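Local coordinates for solute binding protein MsmE (Bacillus subtilis subsp. subtilis str. 168, PDB 4R6H) that binds melibiose, raffinose and stachyose and serves as the solute-binding component of the MelEDC-MsmX ABC transporter that imports these sugars, at residues P89-T94 against L311-D316; K33-Y38 against K321-F326. All blocks are in the same frame, centred on the assembly; numbering follows the deposited sequence. Where two conformers were deposited one is given.

Contact 1: P89-T94 against L311-D316; sequences PDLFDT and LAAWKD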
ATOM      1  N   PRO A  89       7.744  -6.676  21.179  1.00 20.15           N
ATOM      2  CA  PRO A  89       8.290  -7.899  20.663  1.00 21.66           C
ATOM      3  C   PRO A  89       9.727  -7.669  20.223  1.00 18.04           C
ATOM      4  O   PRO A  89      10.136  -6.538  19.948  1.00 20.69           O
ATOM      5  CB  PRO A  89       7.414  -8.169  19.426  1.00 21.53           C
ATOM      6  CG  PRO A  89       6.269  -7.218  19.514  1.00 21.41           C
ATOM      7  CD  PRO A  89       6.822  -6.052  20.217  1.00 21.91           C
ATOM      8  N   ASP A  90      10.482  -8.753  20.093  1.00 18.19           N
ATOM      9  CA  ASP A  90      11.885  -8.633  19.650  1.00 20.02           C
ATOM     10  C   ASP A  90      11.964  -8.070  18.222  1.00 18.44           C
ATOM     11  O   ASP A  90      12.789  -7.235  17.909  1.00 18.13           O
ATOM     12  CB  ASP A  90      12.603  -9.966  19.739  1.00 19.51           C
ATOM     13  CG  ASP A  90      12.560 -10.563  21.158  1.00 22.96           C
ATOM     14  OD1 ASP A  90      12.874  -9.814  22.117  1.00 22.46           O
ATOM     15  OD2 ASP A  90      12.147 -11.741  21.277  1.00 24.09           O
ATOM     16  N   LEU A  91      11.046  -8.547  17.408  1.00 17.75           N
ATOM     17  CA  LEU A  91      10.927  -8.088  16.017  1.00 18.87           C
ATOM     18  C   LEU A  91       9.465  -7.754  15.761  1.00 16.81           C
ATOM     19  O   LEU A  91       8.568  -8.501  16.190  1.00 17.68           O
ATOM     20  CB  LEU A  91      11.359  -9.186  15.065  1.00 17.45           C
ATOM     21  CG  LEU A  91      12.853  -9.491  14.986  1.00 16.63           C
ATOM     22  CD1 LEU A  91      13.122 -10.874  14.392  1.00 20.36           C
ATOM     23  CD2 LEU A  91      13.585  -8.424  14.201  1.00 18.26           C
ATOM     24  N   PHE A  92       9.237  -6.689  15.021  1.00 16.89           N
ATOM     25  CA  PHE A  92       7.870  -6.267  14.730  1.00 17.27           C
ATOM     26  C   PHE A  92       7.797  -5.597  13.358  1.00 16.44           C
ATOM     27  O   PHE A  92       8.757  -5.117  12.816  1.00 17.59           O
ATOM     28  CB  PHE A  92       7.317  -5.374  15.847  1.00 17.55           C
ATOM     29  CG  PHE A  92       8.169  -4.199  16.162  1.00 18.86           C
ATOM     30  CD1 PHE A  92       9.206  -4.297  17.095  1.00 18.19           C
ATOM     31  CD2 PHE A  92       7.985  -3.002  15.511  1.00 20.74           C
ATOM     32  CE1 PHE A  92      10.017  -3.203  17.337  1.00 17.22           C
ATOM     33  CE2 PHE A  92       8.785  -1.903  15.786  1.00 20.35           C
ATOM     34  CZ  PHE A  92       9.801  -2.015  16.689  1.00 20.28           C
ATOM     35  N   ASP A  93       6.587  -5.566  12.832  1.00 17.25           N
ATOM     36  CA  ASP A  93       6.293  -4.997  11.512  1.00 17.27           C
ATOM     37  C   ASP A  93       5.888  -3.535  11.673  1.00 17.22           C
ATOM     38  O   ASP A  93       4.954  -3.195  12.449  1.00 18.58           O
ATOM     39  CB  ASP A  93       5.171  -5.835  10.940  1.00 17.44           C
ATOM     40  CG  ASP A  93       4.856  -5.575   9.449  1.00 17.85           C
ATOM     41  OD1 ASP A  93       5.361  -4.605   8.865  1.00 17.67           O
ATOM     42  OD2 ASP A  93       4.035  -6.401   8.915  1.00 18.63           O
ATOM     43  N   THR A  94       6.584  -2.644  10.985  1.00 16.95           N
ATOM     44  CA  THR A  94       6.220  -1.239  11.051  1.00 16.52           C
ATOM     45  C   THR A  94       5.131  -0.820  10.041  1.00 21.59           C
ATOM     46  O   THR A  94       4.570   0.259  10.187  1.00 19.16           O
ATOM     47  CB  THR A  94       7.458  -0.343  10.898  1.00 20.90           C
ATOM     48  OG1 THR A  94       8.103  -0.623   9.657  1.00 20.95           O
ATOM     49  CG2 THR A  94       8.453  -0.629  12.017  1.00 20.65           C
ATOM     50  N   LEU A 311      10.579  -6.005   9.074  1.00 16.57           N
ATOM     51  CA  LEU A 311      11.103  -6.542  10.329  1.00 16.15           C
ATOM     52  C   LEU A 311      11.958  -5.427  10.900  1.00 17.25           C
ATOM     53  O   LEU A 311      13.031  -5.122  10.372  1.00 17.25           O
ATOM     54  CB  LEU A 311      11.963  -7.811  10.112  1.00 15.59           C
ATOM     55  CG  LEU A 311      11.132  -9.048   9.818  1.00 18.29           C
ATOM     56  CD1 LEU A 311      11.957 -10.166   9.192  1.00 19.62           C
ATOM     57  CD2 LEU A 311      10.442  -9.582  11.092  1.00 20.60           C
ATOM     58  N   ALA A 312      11.489  -4.846  12.003  1.00 16.83           N
ATOM     59  CA  ALA A 312      12.218  -3.897  12.814  1.00 16.56           C
ATOM     60  C   ALA A 312      12.562  -4.590  14.124  1.00 18.15           C
ATOM     61  O   ALA A 312      11.776  -5.399  14.632  1.00 17.67           O
ATOM     62  CB  ALA A 312      11.359  -2.676  13.090  1.00 19.86           C
ATOM     63  N   ALA A 313      13.754  -4.337  14.645  1.00 18.63           N
ATOM     64  CA  ALA A 313      14.185  -4.930  15.921  1.00 18.19           C
ATOM     65  C   ALA A 313      13.972  -3.905  17.001  1.00 17.86           C
ATOM     66  O   ALA A 313      14.238  -2.709  16.840  1.00 19.04           O
ATOM     67  CB  ALA A 313      15.653  -5.351  15.862  1.00 18.31           C
ATOM     68  N   TRP A 314      13.519  -4.369  18.148  1.00 19.31           N
ATOM     69  CA  TRP A 314      13.412  -3.466  19.291  1.00 16.74           C
ATOM     70  C   TRP A 314      14.816  -3.187  19.851  1.00 19.36           C
ATOM     71  O   TRP A 314      15.525  -4.125  20.196  1.00 21.88           O
ATOM     72  CB  TRP A 314      12.578  -4.122  20.357  1.00 20.56           C
ATOM     73  CG  TRP A 314      12.380  -3.285  21.593  1.00 18.48           C
ATOM     74  CD1 TRP A 314      12.399  -1.926  21.690  1.00 21.57           C
ATOM     75  CD2 TRP A 314      12.092  -3.790  22.899  1.00 22.14           C
ATOM     76  NE1 TRP A 314      12.141  -1.541  23.003  1.00 24.35           N
ATOM     77  CE2 TRP A 314      11.933  -2.666  23.751  1.00 23.33           C
ATOM     78  CE3 TRP A 314      11.935  -5.061  23.420  1.00 22.70           C
ATOM     79  CZ2 TRP A 314      11.665  -2.800  25.133  1.00 27.35           C
ATOM     80  CZ3 TRP A 314      11.626  -5.200  24.823  1.00 24.66           C
ATOM     81  CH2 TRP A 314      11.502  -4.072  25.625  1.00 27.08           C
ATOM     82  N   LYS A 315      15.166  -1.905  19.918  1.00 20.15           N
ATOM     83  CA  LYS A 315      16.506  -1.495  20.348  0.50 23.80           C
ATOM     84  C   LYS A 315      16.852  -1.996  21.745  1.00 27.54           C
ATOM     85  O   LYS A 315      18.020  -2.247  22.039  1.00 28.71           O
ATOM     86  CB  LYS A 315      16.672   0.024  20.260  0.50 23.72           C
ATOM     87  CG  LYS A 315      15.886   0.833  21.284  0.50 24.83           C
ATOM     88  CD  LYS A 315      16.108   2.335  21.099  0.50 30.25           C
ATOM     89  CE  LYS A 315      15.326   3.147  22.117  0.50 45.05           C
ATOM     90  NZ  LYS A 315      15.952   3.131  23.467  0.50 41.82           N
ATOM     91  N   ASP A 316      15.844  -2.150  22.593  1.00 25.08           N
ATOM     92  CA  ASP A 316      16.074  -2.579  23.950  1.00 27.28           C
ATOM     93  C   ASP A 316      15.728  -4.048  24.176  1.00 26.67           C
ATOM     94  O   ASP A 316      15.667  -4.496  25.308  1.00 29.37           O
ATOM     95  CB  ASP A 316      15.372  -1.605  24.917  1.00 25.54           C
ATOM     96  CG  ASP A 316      16.008  -0.229  24.876  1.00 27.29           C
ATOM     97  OD1 ASP A 316      17.239  -0.124  24.706  1.00 33.31           O
ATOM     98  OD2 ASP A 316      15.262   0.762  24.941  1.00 34.50           O
TER
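The methyl CB of A312 sits over a face of the F92 ring, 4.1 Å from its centroid and 23° off the normal, a CH-pi contact. T94 CG2 reaches the same methyl, at 3.7 Å from A312 CB. With CG between its own N and carbonyl carbon (chi1 54°), F92 swings its ring back over the partner strand, and the carbonyl O of A312 also lies over a ring face, offset toward the rim. L91 and A313 point to the other side of the sheet, where L91 CD2 meets A313 CB at 4.1 Å and L91 CB meets L311 CD2. This is an antiparallel pairing in the N-terminal lobe of a two-lobed solute-binding protein: strand 310-313 returns antiparallel to the short strand 91-92 and pairs on its other edge with 136-137. F92 and A312 form the hydrogen-bonded pair, with F92 N to A312 O and A312 N to F92 O both 2.9 Å; L91 and A313 form the non-hydrogen-bonded one. Farther out, W314 N donates to D90 O at 3.0 Å, tilted 34° from the carbonyl plane, and W314 CB packs on P89 O. The D90 carboxylate turns elsewhere, its OD1 bonding S317 OG.

Contact 2: K33-Y38 against K321-F326; sequences KTLTIY and KEAKDF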
ATOM      1  N   LYS A  33      15.454 -20.399  23.957  1.00 26.53           N
ATOM      2  CA  LYS A  33      14.933 -19.060  24.250  1.00 29.67           C
ATOM      3  C   LYS A  33      13.924 -18.686  23.159  1.00 25.11           C
ATOM      4  O   LYS A  33      14.042 -19.139  22.024  1.00 27.88           O
ATOM      5  CB  LYS A  33      16.078 -18.066  24.304  1.00 37.99           C
ATOM      6  CG  LYS A  33      16.733 -17.826  22.958  1.00 60.70           C
ATOM      7  CD  LYS A  33      18.229 -17.713  23.094  1.00 83.28           C
ATOM      8  CE  LYS A  33      18.611 -16.383  23.706  1.00 58.26           C
ATOM      9  NZ  LYS A  33      19.873 -15.901  23.100  1.00107.69           N
ATOM     10  N   THR A  34      12.964 -17.850  23.518  1.00 25.47           N
ATOM     11  CA  THR A  34      11.889 -17.492  22.607  1.00 25.83           C
ATOM     12  C   THR A  34      12.245 -16.187  21.915  1.00 25.10           C
ATOM     13  O   THR A  34      12.586 -15.224  22.580  1.00 27.55           O
ATOM     14  CB  THR A  34      10.580 -17.297  23.367  1.00 30.09           C
ATOM     15  OG1 THR A  34      10.130 -18.578  23.855  1.00 36.20           O
ATOM     16  CG2 THR A  34       9.516 -16.723  22.456  1.00 32.11           C
ATOM     17  N   LEU A  35      12.116 -16.151  20.591  1.00 20.90           N
ATOM     18  CA  LEU A  35      12.326 -14.913  19.802  1.00 20.33           C
ATOM     19  C   LEU A  35      10.930 -14.551  19.297  1.00 20.68           C
ATOM     20  O   LEU A  35      10.307 -15.329  18.564  1.00 20.73           O
ATOM     21  CB  LEU A  35      13.269 -15.201  18.640  1.00 20.92           C
ATOM     22  CG  LEU A  35      13.478 -14.006  17.666  1.00 22.04           C
ATOM     23  CD1 LEU A  35      14.293 -12.920  18.318  1.00 24.92           C
ATOM     24  CD2 LEU A  35      14.165 -14.469  16.397  1.00 22.56           C
ATOM     25  N   THR A  36      10.400 -13.417  19.775  1.00 19.25           N
ATOM     26  CA  THR A  36       9.037 -13.053  19.464  0.50 18.85           C
ATOM     27  C   THR A  36       8.995 -12.103  18.277  1.00 19.80           C
ATOM     28  O   THR A  36       9.737 -11.115  18.230  1.00 23.70           O
ATOM     29  CB  THR A  36       8.332 -12.399  20.655  0.50 21.42           C
ATOM     30  OG1 THR A  36       9.113 -11.299  21.131  0.50 24.30           O
ATOM     31  CG2 THR A  36       8.135 -13.417  21.798  0.50 16.95           C
ATOM     32  N   ILE A  37       8.135 -12.444  17.328  1.00 17.77           N
ATOM     33  CA  ILE A  37       8.017 -11.677  16.073  1.00 17.26           C
ATOM     34  C   ILE A  37       6.546 -11.356  15.822  1.00 19.02           C
ATOM     35  O   ILE A  37       5.681 -12.259  15.846  1.00 23.59           O
ATOM     36  CB  ILE A  37       8.507 -12.488  14.871  1.00 18.33           C
ATOM     37  CG1 ILE A  37       9.898 -13.041  15.142  1.00 22.40           C
ATOM     38  CG2 ILE A  37       8.446 -11.647  13.575  1.00 19.20           C
ATOM     39  CD1 ILE A  37      10.567 -13.719  13.967  1.00 21.14           C
ATOM     40  N   TYR A  38       6.240 -10.072  15.615  1.00 17.80           N
ATOM     41  CA  TYR A  38       4.885  -9.643  15.249  1.00 19.76           C
ATOM     42  C   TYR A  38       4.870  -9.263  13.765  1.00 18.70           C
ATOM     43  O   TYR A  38       5.816  -8.612  13.282  1.00 18.16           O
ATOM     44  CB  TYR A  38       4.460  -8.399  16.039  1.00 18.99           C
ATOM     45  CG  TYR A  38       3.722  -8.595  17.349  1.00 25.05           C
ATOM     46  CD1 TYR A  38       3.993  -9.659  18.188  1.00 23.96           C
ATOM     47  CD2 TYR A  38       2.776  -7.640  17.742  1.00 30.70           C
ATOM     48  CE1 TYR A  38       3.296  -9.805  19.400  1.00 35.23           C
ATOM     49  CE2 TYR A  38       2.071  -7.771  18.926  1.00 35.24           C
ATOM     50  CZ  TYR A  38       2.338  -8.840  19.752  1.00 31.82           C
ATOM     51  OH  TYR A  38       1.624  -8.928  20.932  1.00 52.64           O
ATOM     52  N   LYS A 321      20.519  -9.443  19.501  1.00 24.96           N
ATOM     53  CA  LYS A 321      21.498 -10.130  18.653  1.00 25.75           C
ATOM     54  C   LYS A 321      20.798 -11.191  17.789  1.00 22.94           C
ATOM     55  O   LYS A 321      21.038 -11.256  16.560  1.00 23.48           O
ATOM     56  CB  LYS A 321      22.642 -10.717  19.532  1.00 32.75           C
ATOM     57  CG  LYS A 321      22.843 -12.225  19.551  1.00 76.12           C
ATOM     58  CD  LYS A 321      23.769 -12.683  18.438  1.00 67.17           C
ATOM     59  CE  LYS A 321      24.006 -14.183  18.525  1.00 59.69           C
ATOM     60  NZ  LYS A 321      24.528 -14.728  17.246  1.00 58.19           N
ATOM     61  N   GLU A 322      19.913 -11.961  18.405  1.00 22.70           N
ATOM     62  CA  GLU A 322      19.155 -13.003  17.736  1.00 23.03           C
ATOM     63  C   GLU A 322      18.166 -12.396  16.726  1.00 23.22           C
ATOM     64  O   GLU A 322      17.925 -12.973  15.659  1.00 22.38           O
ATOM     65  CB  GLU A 322      18.365 -13.868  18.738  1.00 27.00           C
ATOM     66  CG  GLU A 322      19.196 -14.794  19.650  1.00 40.96           C
ATOM     67  CD  GLU A 322      20.090 -14.100  20.701  1.00101.88           C
ATOM     68  OE1 GLU A 322      19.811 -12.984  21.227  1.00 37.47           O
ATOM     69  OE2 GLU A 322      21.111 -14.728  21.055  1.00 59.73           O
ATOM     70  N   ALA A 323      17.584 -11.282  17.113  1.00 21.69           N
ATOM     71  CA  ALA A 323      16.675 -10.516  16.230  1.00 18.36           C
ATOM     72  C   ALA A 323      17.414 -10.127  14.946  1.00 21.29           C
ATOM     73  O   ALA A 323      16.858 -10.281  13.827  1.00 19.30           O
ATOM     74  CB  ALA A 323      16.162  -9.295  16.931  1.00 19.40           C
ATOM     75  N   LYS A 324      18.615  -9.574  15.088  1.00 19.16           N
ATOM     76  CA  LYS A 324      19.448  -9.253  13.925  1.00 20.31           C
ATOM     77  C   LYS A 324      19.859 -10.487  13.138  1.00 20.42           C
ATOM     78  O   LYS A 324      19.860 -10.445  11.879  1.00 20.48           O
ATOM     79  CB  LYS A 324      20.671  -8.436  14.323  1.00 22.98           C
ATOM     80  CG  LYS A 324      20.316  -7.039  14.766  1.00 21.15           C
ATOM     81  CD  LYS A 324      21.567  -6.227  15.088  1.00 25.27           C
ATOM     82  CE  LYS A 324      21.208  -4.828  15.509  1.00 28.63           C
ATOM     83  NZ  LYS A 324      22.430  -4.063  15.929  1.00 29.11           N
ATOM     84  N   ASP A 325      20.179 -11.597  13.827  1.00 21.27           N
ATOM     85  CA  ASP A 325      20.518 -12.834  13.129  1.00 20.64           C
ATOM     86  C   ASP A 325      19.313 -13.277  12.266  1.00 21.64           C
ATOM     87  O   ASP A 325      19.486 -13.760  11.135  1.00 21.14           O
ATOM     88  CB  ASP A 325      20.849 -13.990  14.090  1.00 22.85           C
ATOM     89  CG  ASP A 325      22.190 -13.852  14.793  1.00 30.36           C
ATOM     90  OD1 ASP A 325      23.079 -13.109  14.356  1.00 30.78           O
ATOM     91  OD2 ASP A 325      22.303 -14.538  15.838  1.00 36.08           O
ATOM     92  N   PHE A 326      18.095 -13.083  12.793  1.00 19.41           N
ATOM     93  CA  PHE A 326      16.907 -13.507  12.067  1.00 17.48           C
ATOM     94  C   PHE A 326      16.706 -12.604  10.811  1.00 17.26           C
ATOM     95  O   PHE A 326      16.345 -13.093   9.724  1.00 18.35           O
ATOM     96  CB  PHE A 326      15.665 -13.464  12.979  1.00 18.37           C
ATOM     97  CG  PHE A 326      14.449 -14.080  12.351  1.00 17.55           C
ATOM     98  CD1 PHE A 326      13.577 -13.332  11.577  1.00 18.72           C
ATOM     99  CD2 PHE A 326      14.194 -15.407  12.498  1.00 18.37           C
ATOM    100  CE1 PHE A 326      12.498 -13.921  10.984  1.00 17.93           C
ATOM    101  CE2 PHE A 326      13.106 -16.001  11.901  1.00 20.30           C
ATOM    102  CZ  PHE A 326      12.261 -15.263  11.124  1.00 17.64           C
TER
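I37 and F326 meet with the methyl CD1 of the isoleucine laid over a face of the phenylalanine ring, 3.7 Å from the centroid and 17° off its normal, a CH-pi contact. Helix 320-331 here packs against strand 33-38 in the N-terminal lobe of the solute-binding fold, an alpha/beta layer in which that strand runs parallel to 64-69. The short segments approach to 9.4 Å between axes, with 58° between their directions. F326 has CG anti to its backbone N, which carries the ring off the helix toward the strand; F57 meets this ring edge-to-face. L35 enters next to it with two branches doing separate work: CD2 lies 3.9 Å from F326 CB, while CD1 turns to the helix backbone, 3.9 Å from A323 N, and to the A323 methyl.

At the partly exposed end the contact becomes ionic. K33 bends at three successive torsions and crosses the E322 side chain at about a right angle, making a salt bridge to one carboxylate oxygen. A glutamine in place of E322 would probably leave the K33 ammonium without its charged mate on the helix. K33 NZ stands 2.7 Å from E322 OE2, approaching from above the carboxylate plane, 85° out of it.

How the contacts relate
Contacts 1 and 2 are adjoining pieces of the N-terminal lobe, their centres 9 Å apart, and the second spans the first along the chain. Strand 310-313 of contact 1 leads into helix 320-331 of contact 2, while strand 33-38 borders 89-94 directly: D90 OD2 lies 2.8 Å from T36 N and L91 O lies 2.9 Å from Y38 N, both probable hydrogen bonds. The apolar layers also merge, because L91 touches I37, A323 and F326, and A313 touches A323. The contact centres stand 20 and 26 Å from the chain centre, on the same side of it, consistent with both lying in one lobe of this open conformation.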